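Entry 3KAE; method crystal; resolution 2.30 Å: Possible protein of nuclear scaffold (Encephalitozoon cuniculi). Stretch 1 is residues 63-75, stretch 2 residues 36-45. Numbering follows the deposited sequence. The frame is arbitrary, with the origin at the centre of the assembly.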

ATOM      1  N   THR C  63      15.252  -4.730   6.963  1.00 67.17           N
ATOM      2  CA  THR C  63      13.885  -4.292   6.667  1.00 51.01           C
ATOM      3  C   THR C  63      13.746  -2.794   6.873  1.00 43.96           C
ATOM      4  O   THR C  63      13.058  -2.117   6.125  1.00 55.17           O
ATOM      5  CB  THR C  63      12.815  -5.007   7.526  1.00 49.86           C
ATOM      6  OG1 THR C  63      12.965  -6.425   7.439  1.00 53.19           O
ATOM      7  CG2 THR C  63      11.428  -4.648   7.047  1.00 43.83           C
ATOM      8  N   SER C  64      14.443  -2.269   7.866  1.00 46.00           N
ATOM      9  CA  SER C  64      14.300  -0.854   8.191  1.00 62.65           C
ATOM     10  C   SER C  64      15.004  -0.023   7.143  1.00 46.32           C
ATOM     11  O   SER C  64      14.466   0.969   6.666  1.00 52.07           O
ATOM     12  CB  SER C  64      14.825  -0.533   9.615  1.00 58.96           C
ATOM     13  OG  SER C  64      16.165  -0.053   9.616  1.00 58.60           O
ATOM     14  N   LYS C  65      16.219  -0.437   6.787  1.00 57.47           N
ATOM     15  CA  LYS C  65      17.007   0.263   5.772  1.00 56.45           C
ATOM     16  C   LYS C  65      16.333   0.178   4.409  1.00 54.83           C
ATOM     17  O   LYS C  65      16.368   1.121   3.627  1.00 61.98           O
ATOM     18  CB  LYS C  65      18.427  -0.289   5.717  1.00 51.87           C
ATOM     19  CG  LYS C  65      19.287   0.165   6.876  1.00 61.58           C
ATOM     20  CD  LYS C  65      19.365   1.680   6.921  1.00 79.57           C
ATOM     21  CE  LYS C  65      20.249   2.147   8.066  1.00 90.95           C
ATOM     22  NZ  LYS C  65      20.316   3.632   8.179  1.00 89.06           N
ATOM     23  N   TYR C  66      15.684  -0.945   4.146  1.00 51.05           N
ATOM     24  CA  TYR C  66      14.911  -1.076   2.913  1.00 55.64           C
ATOM     25  C   TYR C  66      13.748  -0.069   2.842  1.00 47.69           C
ATOM     26  O   TYR C  66      13.641   0.695   1.880  1.00 49.58           O
ATOM     27  CB  TYR C  66      14.436  -2.520   2.710  1.00 55.29           C
ATOM     28  CG  TYR C  66      13.772  -2.729   1.377  1.00 63.01           C
ATOM     29  CD1 TYR C  66      14.508  -2.726   0.200  1.00 50.90           C
ATOM     30  CD2 TYR C  66      12.401  -2.903   1.291  1.00 58.15           C
ATOM     31  CE1 TYR C  66      13.894  -2.884  -1.014  1.00 49.84           C
ATOM     32  CE2 TYR C  66      11.785  -3.082   0.087  1.00 59.81           C
ATOM     33  CZ  TYR C  66      12.537  -3.067  -1.063  1.00 53.91           C
ATOM     34  OH  TYR C  66      11.904  -3.244  -2.251  1.00 48.64           O
ATOM     35  N   TYR C  67      12.889  -0.048   3.863  1.00 47.11           N
ATOM     36  CA  TYR C  67      11.795   0.935   3.888  1.00 39.49           C
ATOM     37  C   TYR C  67      12.343   2.363   3.937  1.00 41.79           C
ATOM     38  O   TYR C  67      11.741   3.305   3.426  1.00 47.93           O
ATOM     39  CB  TYR C  67      10.810   0.664   5.045  1.00 43.00           C
ATOM     40  CG  TYR C  67       9.782  -0.345   4.636  1.00 37.66           C
ATOM     41  CD1 TYR C  67      10.006  -1.700   4.809  1.00 45.01           C
ATOM     42  CD2 TYR C  67       8.616   0.049   4.013  1.00 36.13           C
ATOM     43  CE1 TYR C  67       9.072  -2.633   4.394  1.00 41.47           C
ATOM     44  CE2 TYR C  67       7.683  -0.883   3.587  1.00 34.81           C
ATOM     45  CZ  TYR C  67       7.921  -2.218   3.776  1.00 35.02           C
ATOM     46  OH  TYR C  67       6.974  -3.146   3.378  1.00 35.59           O
ATOM     47  N   GLU C  68      13.515   2.511   4.525  1.00 42.65           N
ATOM     48  CA  GLU C  68      14.125   3.800   4.555  1.00 44.09           C
ATOM     49  C   GLU C  68      14.384   4.274   3.132  1.00 63.62           C
ATOM     50  O   GLU C  68      14.010   5.394   2.762  1.00 48.02           O
ATOM     51  CB  GLU C  68      15.431   3.722   5.340  1.00 52.60           C
ATOM     52  CG  GLU C  68      15.834   5.014   5.960  1.00 56.85           C
ATOM     53  CD  GLU C  68      17.049   4.865   6.851  1.00 66.68           C
ATOM     54  OE1 GLU C  68      16.960   4.199   7.910  1.00 78.29           O
ATOM     55  OE2 GLU C  68      18.094   5.422   6.481  1.00 80.02           O
ATOM     56  N   SER C  69      15.015   3.405   2.335  1.00 57.45           N
ATOM     57  CA  SER C  69      15.275   3.680   0.924  1.00 51.08           C
ATOM     58  C   SER C  69      13.981   3.979   0.163  1.00 50.07           C
ATOM     59  O   SER C  69      13.925   4.926  -0.614  1.00 40.53           O
ATOM     60  CB  SER C  69      16.012   2.508   0.273  1.00 64.26           C
ATOM     61  OG  SER C  69      16.601   2.912  -0.960  1.00 71.87           O
ATOM     62  N   LEU C  70      12.923   3.209   0.417  1.00 43.85           N
ATOM     63  CA  LEU C  70      11.639   3.485  -0.244  1.00 37.52           C
ATOM     64  C   LEU C  70      11.122   4.883   0.078  1.00 61.21           C
ATOM     65  O   LEU C  70      10.667   5.597  -0.826  1.00 48.05           O
ATOM     66  CB  LEU C  70      10.571   2.460   0.127  1.00 36.22           C
ATOM     67  CG  LEU C  70      10.838   0.987  -0.158  1.00 46.95           C
ATOM     68  CD1 LEU C  70       9.628   0.150   0.312  1.00 41.73           C
ATOM     69  CD2 LEU C  70      11.132   0.789  -1.648  1.00 51.44           C
ATOM     70  N   CYS C  71      11.182   5.263   1.365  1.00 46.58           N
ATOM     71  CA  CYS C  71      10.667   6.557   1.813  1.00 46.69           C
ATOM     72  C   CYS C  71      11.485   7.663   1.197  1.00 41.12           C
ATOM     73  O   CYS C  71      10.941   8.654   0.721  1.00 53.68           O
ATOM     74  CB  CYS C  71      10.701   6.696   3.355  1.00 44.22           C
ATOM     75  SG  CYS C  71       9.596   5.581   4.262  1.00 47.90           S
ATOM     76  N   TYR C  72      12.802   7.494   1.212  1.00 54.10           N
ATOM     77  CA  TYR C  72      13.712   8.437   0.554  1.00 43.81           C
ATOM     78  C   TYR C  72      13.430   8.590  -0.930  1.00 59.51           C
ATOM     79  O   TYR C  72      13.497   9.692  -1.463  1.00 59.62           O
ATOM     80  CB  TYR C  72      15.169   8.049   0.792  1.00 58.03           C
ATOM     81  CG  TYR C  72      15.686   8.449   2.162  1.00 58.34           C
ATOM     82  CD1 TYR C  72      15.423   9.711   2.683  1.00 59.05           C
ATOM     83  CD2 TYR C  72      16.440   7.568   2.927  1.00 64.14           C
ATOM     84  CE1 TYR C  72      15.892  10.089   3.947  1.00 61.94           C
ATOM     85  CE2 TYR C  72      16.908   7.930   4.180  1.00 78.75           C
ATOM     86  CZ  TYR C  72      16.630   9.188   4.682  1.00 71.16           C
ATOM     87  OH  TYR C  72      17.100   9.540   5.919  1.00 82.67           O
ATOM     88  N   LYS C  73      13.111   7.482  -1.592  1.00 65.43           N
ATOM     89  CA  LYS C  73      12.823   7.513  -3.015  1.00 56.73           C
ATOM     90  C   LYS C  73      11.532   8.288  -3.286  1.00 52.49           C
ATOM     91  O   LYS C  73      11.458   9.083  -4.218  1.00 56.67           O
ATOM     92  CB  LYS C  73      12.752   6.094  -3.584  1.00 57.85           C
ATOM     93  CG  LYS C  73      12.526   6.019  -5.103  1.00 44.61           C
ATOM     94  CD  LYS C  73      12.479   4.568  -5.573  1.00 55.91           C
ATOM     95  CE  LYS C  73      12.227   4.478  -7.072  1.00 63.75           C
ATOM     96  NZ  LYS C  73      10.881   5.008  -7.408  1.00 71.77           N
ATOM     97  N   LYS C  74      10.510   8.059  -2.469  1.00 52.13           N
ATOM     98  CA  LYS C  74       9.270   8.828  -2.586  1.00 48.88           C
ATOM     99  C   LYS C  74       9.532  10.324  -2.439  1.00 51.24           C
ATOM    100  O   LYS C  74       8.875  11.151  -3.067  1.00 61.25           O
ATOM    101  CB  LYS C  74       8.273   8.401  -1.515  1.00 51.69           C
ATOM    102  CG  LYS C  74       7.675   7.044  -1.715  1.00 48.32           C
ATOM    103  CD  LYS C  74       6.860   6.996  -2.982  1.00 42.80           C
ATOM    104  CE  LYS C  74       6.268   5.618  -3.165  1.00 54.31           C
ATOM    105  NZ  LYS C  74       5.364   5.555  -4.349  1.00 64.11           N
ATOM    106  N   LYS C  75      10.495  10.659  -1.591  1.00 53.51           N
ATOM    107  CA  LYS C  75      10.851  12.047  -1.329  1.00 55.93           C
ATOM    108  C   LYS C  75      11.940  12.520  -2.288  1.00 71.67           C
ATOM    109  O   LYS C  75      12.464  13.622  -2.153  1.00 79.05           O
ATOM    110  CB  LYS C  75      11.313  12.203   0.124  1.00 65.02           C
ATOM    111  CG  LYS C  75      10.211  11.909   1.155  1.00 67.41           C
ATOM    112  CD  LYS C  75      10.786  11.526   2.510  1.00 76.62           C
ATOM    113  CE  LYS C  75      11.481  12.704   3.192  1.00 87.21           C
ATOM    114  NZ  LYS C  75      10.528  13.740   3.666  1.00 86.36           N
TER
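Stretch 2 36-45: RMLMSIVLYL

Stretch 2 packs against stretch 1 as one helix laid beside another, running in nearly the same direction, in an apolar contact centred on two tyrosines and without a hydrogen bond from one stretch to the other. Residues 36-45 are helical throughout, with the regular i to i+4 backbone bonds from S40 N to R36 O (3.1 Å) through L45 N to I41 O (2.8 Å). Residues 63-74 belong to a partner helix that begins earlier in the chain, and K75 is the first residue to leave helical phi/psi. The N-to-C directions differ by 22°, and the axes approach to 10.5 Å, a spacing that leaves room for large side chains between them. The shallow angle keeps the two in register over about two turns: M37 lies opposite S64 (CA to CA 6.5 Å), I41 opposite Y67 (CA to CA 7.3 Å) and Y44 opposite C71 (CA to CA 7.2 Å). The steps of four and three along stretch 2 are those that return a helix to the same face.

Toward the start of the two stretches, the S64 and M37 pair is the closest of the three. S64, with its short side chain set sideways, is touched at the backbone: M37 SD lies 3.5 Å from S64 CA. The CA-to-CB bond of M37 points sideways, but its flexible, unbranched chain brings its end nearer, so that M37 SD also reaches T63 CG2 at 3.8 Å and M37 CE reaches Y67 CD1 at 3.8 Å.

One turn on, I41 supplies an aliphatic surface for the ring of Y67. I41 CG1 stands 4.1 Å from the centroid of the Y67 ring and 15° off the normal, a CH-pi contact over the face. The same tyrosine turns its edge to the face of Y44, with the centroids of the Y67 and Y44 rings 5.4 Å apart and planes at 79°; Y67 CD2 is 3.9 Å from Y44 CG. Such a nearly perpendicular pair sets the electropositive ring hydrogens of one tyrosine against the pi cloud of the other.

Y44 has more of its surface covered by the other stretch than any other residue (119 Å²) and acts as a knob, its side chain sitting among Y67, L70, C71 and K74. The apolar L70 suits the place beside Y44: its CD1 lies over the ring face, and the closest pair is L70 CB to Y44 CE1 at 3.6 Å. The polarizable sulfur of C71 instead meets the ring edge, with C71 SG 3.9 Å from Y44 CD1. Near the end of the helix, K74 CE lies 3.7 Å from Y44 OH; the long methylene chain of a lysine can pack beside a tyrosine while its amine remains free to face solvent.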

ATOM      1  N   ARG C  36       8.613  -1.598  16.187  1.00 69.23           N
ATOM      2  CA  ARG C  36       8.624  -0.238  15.654  1.00 73.11           C
ATOM      3  C   ARG C  36       8.698  -0.293  14.119  1.00 71.55           C
ATOM      4  O   ARG C  36       8.338   0.657  13.419  1.00 51.66           O
ATOM      5  CB  ARG C  36       9.797   0.571  16.197  1.00 60.38           C
ATOM      6  CG  ARG C  36       9.674   2.065  15.889  1.00 59.80           C
ATOM      7  CD  ARG C  36      10.925   2.841  16.287  1.00 83.18           C
ATOM      8  NE  ARG C  36      11.118   2.896  17.740  1.00 73.57           N
ATOM      9  CZ  ARG C  36      10.383   3.641  18.563  1.00 87.18           C
ATOM     10  NH1 ARG C  36       9.396   4.393  18.085  1.00 77.54           N
ATOM     11  NH2 ARG C  36      10.631   3.630  19.869  1.00 99.23           N
ATOM     12  N   MET C  37       9.187  -1.416  13.616  1.00 55.42           N
ATOM     13  CA  MET C  37       9.239  -1.661  12.197  1.00 75.14           C
ATOM     14  C   MET C  37       7.811  -1.600  11.674  1.00 69.33           C
ATOM     15  O   MET C  37       7.536  -0.911  10.695  1.00 52.94           O
ATOM     16  CB  MET C  37       9.860  -3.035  11.940  1.00 69.89           C
ATOM     17  CG  MET C  37      10.320  -3.314  10.503  1.00 72.20           C
ATOM     18  SD  MET C  37      11.403  -2.064   9.765  1.00 65.72           S
ATOM     19  CE  MET C  37      10.263  -1.315   8.583  1.00 46.52           C
ATOM     20  N   LEU C  38       6.907  -2.298  12.364  1.00 61.59           N
ATOM     21  CA  LEU C  38       5.496  -2.415  11.964  1.00 54.86           C
ATOM     22  C   LEU C  38       4.825  -1.054  11.809  1.00 48.91           C
ATOM     23  O   LEU C  38       4.075  -0.802  10.856  1.00 59.67           O
ATOM     24  CB  LEU C  38       4.728  -3.253  12.993  1.00 56.97           C
ATOM     25  CG  LEU C  38       3.216  -3.428  12.805  1.00 52.35           C
ATOM     26  CD1 LEU C  38       2.876  -3.898  11.391  1.00 43.92           C
ATOM     27  CD2 LEU C  38       2.666  -4.415  13.815  1.00 48.04           C
ATOM     28  N   MET C  39       5.098  -0.192  12.772  1.00 58.49           N
ATOM     29  CA  MET C  39       4.635   1.178  12.751  1.00 58.22           C
ATOM     30  C   MET C  39       5.138   1.863  11.482  1.00 46.64           C
ATOM     31  O   MET C  39       4.386   2.534  10.781  1.00 50.31           O
ATOM     32  CB  MET C  39       5.185   1.888  13.992  1.00 61.22           C
ATOM     33  CG  MET C  39       4.934   3.372  14.046  1.00 62.65           C
ATOM     34  SD  MET C  39       3.206   3.785  14.263  1.00 71.93           S
ATOM     35  CE  MET C  39       3.386   5.379  15.055  1.00 55.18           C
ATOM     36  N   SER C  40       6.427   1.702  11.211  1.00 50.75           N
ATOM     37  CA  SER C  40       7.050   2.292  10.041  1.00 50.81           C
ATOM     38  C   SER C  40       6.379   1.831   8.734  1.00 47.97           C
ATOM     39  O   SER C  40       6.099   2.628   7.841  1.00 42.79           O
ATOM     40  CB  SER C  40       8.528   1.912  10.013  1.00 57.07           C
ATOM     41  OG  SER C  40       9.252   2.615  10.990  1.00 65.75           O
ATOM     42  N   ILE C  41       6.133   0.534   8.641  1.00 42.12           N
ATOM     43  CA  ILE C  41       5.474  -0.060   7.479  1.00 36.17           C
ATOM     44  C   ILE C  41       4.086   0.508   7.254  1.00 47.90           C
ATOM     45  O   ILE C  41       3.799   1.041   6.182  1.00 49.62           O
ATOM     46  CB  ILE C  41       5.415  -1.585   7.612  1.00 38.57           C
ATOM     47  CG1 ILE C  41       6.837  -2.146   7.637  1.00 44.79           C
ATOM     48  CG2 ILE C  41       4.635  -2.196   6.462  1.00 47.12           C
ATOM     49  CD1 ILE C  41       6.909  -3.638   7.639  1.00 52.13           C
ATOM     50  N   VAL C  42       3.241   0.439   8.280  1.00 48.79           N
ATOM     51  CA  VAL C  42       1.875   0.920   8.163  1.00 50.47           C
ATOM     52  C   VAL C  42       1.852   2.399   7.801  1.00 34.44           C
ATOM     53  O   VAL C  42       1.009   2.859   7.028  1.00 44.26           O
ATOM     54  CB  VAL C  42       1.065   0.610   9.434  1.00 56.69           C
ATOM     55  CG1 VAL C  42      -0.323   1.212   9.341  1.00 65.99           C
ATOM     56  CG2 VAL C  42       0.982  -0.892   9.649  1.00 44.52           C
ATOM     57  N   LEU C  43       2.818   3.140   8.319  1.00 35.92           N
ATOM     58  CA  LEU C  43       2.944   4.556   7.975  1.00 42.99           C
ATOM     59  C   LEU C  43       3.318   4.697   6.488  1.00 56.20           C
ATOM     60  O   LEU C  43       2.813   5.582   5.779  1.00 47.59           O
ATOM     61  CB  LEU C  43       4.021   5.193   8.857  1.00 48.86           C
ATOM     62  CG  LEU C  43       3.793   6.460   9.699  1.00 59.06           C
ATOM     63  CD1 LEU C  43       2.354   6.676  10.092  1.00 39.50           C
ATOM     64  CD2 LEU C  43       4.669   6.413  10.958  1.00 48.27           C
ATOM     65  N   TYR C  44       4.217   3.829   6.021  1.00 57.97           N
ATOM     66  CA  TYR C  44       4.609   3.833   4.611  1.00 45.39           C
ATOM     67  C   TYR C  44       3.368   3.540   3.770  1.00 40.27           C
ATOM     68  O   TYR C  44       3.038   4.289   2.854  1.00 38.36           O
ATOM     69  CB  TYR C  44       5.721   2.812   4.319  1.00 50.20           C
ATOM     70  CG  TYR C  44       6.038   2.719   2.838  1.00 54.38           C
ATOM     71  CD1 TYR C  44       6.979   3.567   2.252  1.00 41.75           C
ATOM     72  CD2 TYR C  44       5.360   1.824   2.014  1.00 43.22           C
ATOM     73  CE1 TYR C  44       7.255   3.509   0.902  1.00 62.36           C
ATOM     74  CE2 TYR C  44       5.646   1.748   0.659  1.00 43.56           C
ATOM     75  CZ  TYR C  44       6.589   2.595   0.112  1.00 56.32           C
ATOM     76  OH  TYR C  44       6.856   2.548  -1.227  1.00 54.95           O
ATOM     77  N   LEU C  45       2.654   2.478   4.121  1.00 32.33           N
ATOM     78  CA  LEU C  45       1.458   2.099   3.385  1.00 31.07           C
ATOM     79  C   LEU C  45       0.433   3.220   3.318  1.00 45.13           C
ATOM     80  O   LEU C  45      -0.322   3.320   2.354  1.00 53.27           O
ATOM     81  CB  LEU C  45       0.828   0.839   3.968  1.00 39.06           C
ATOM     82  CG  LEU C  45       1.662  -0.433   3.792  1.00 43.71           C
ATOM     83  CD1 LEU C  45       1.089  -1.576   4.645  1.00 32.40           C
ATOM     84  CD2 LEU C  45       1.766  -0.832   2.296  1.00 49.48           C
TER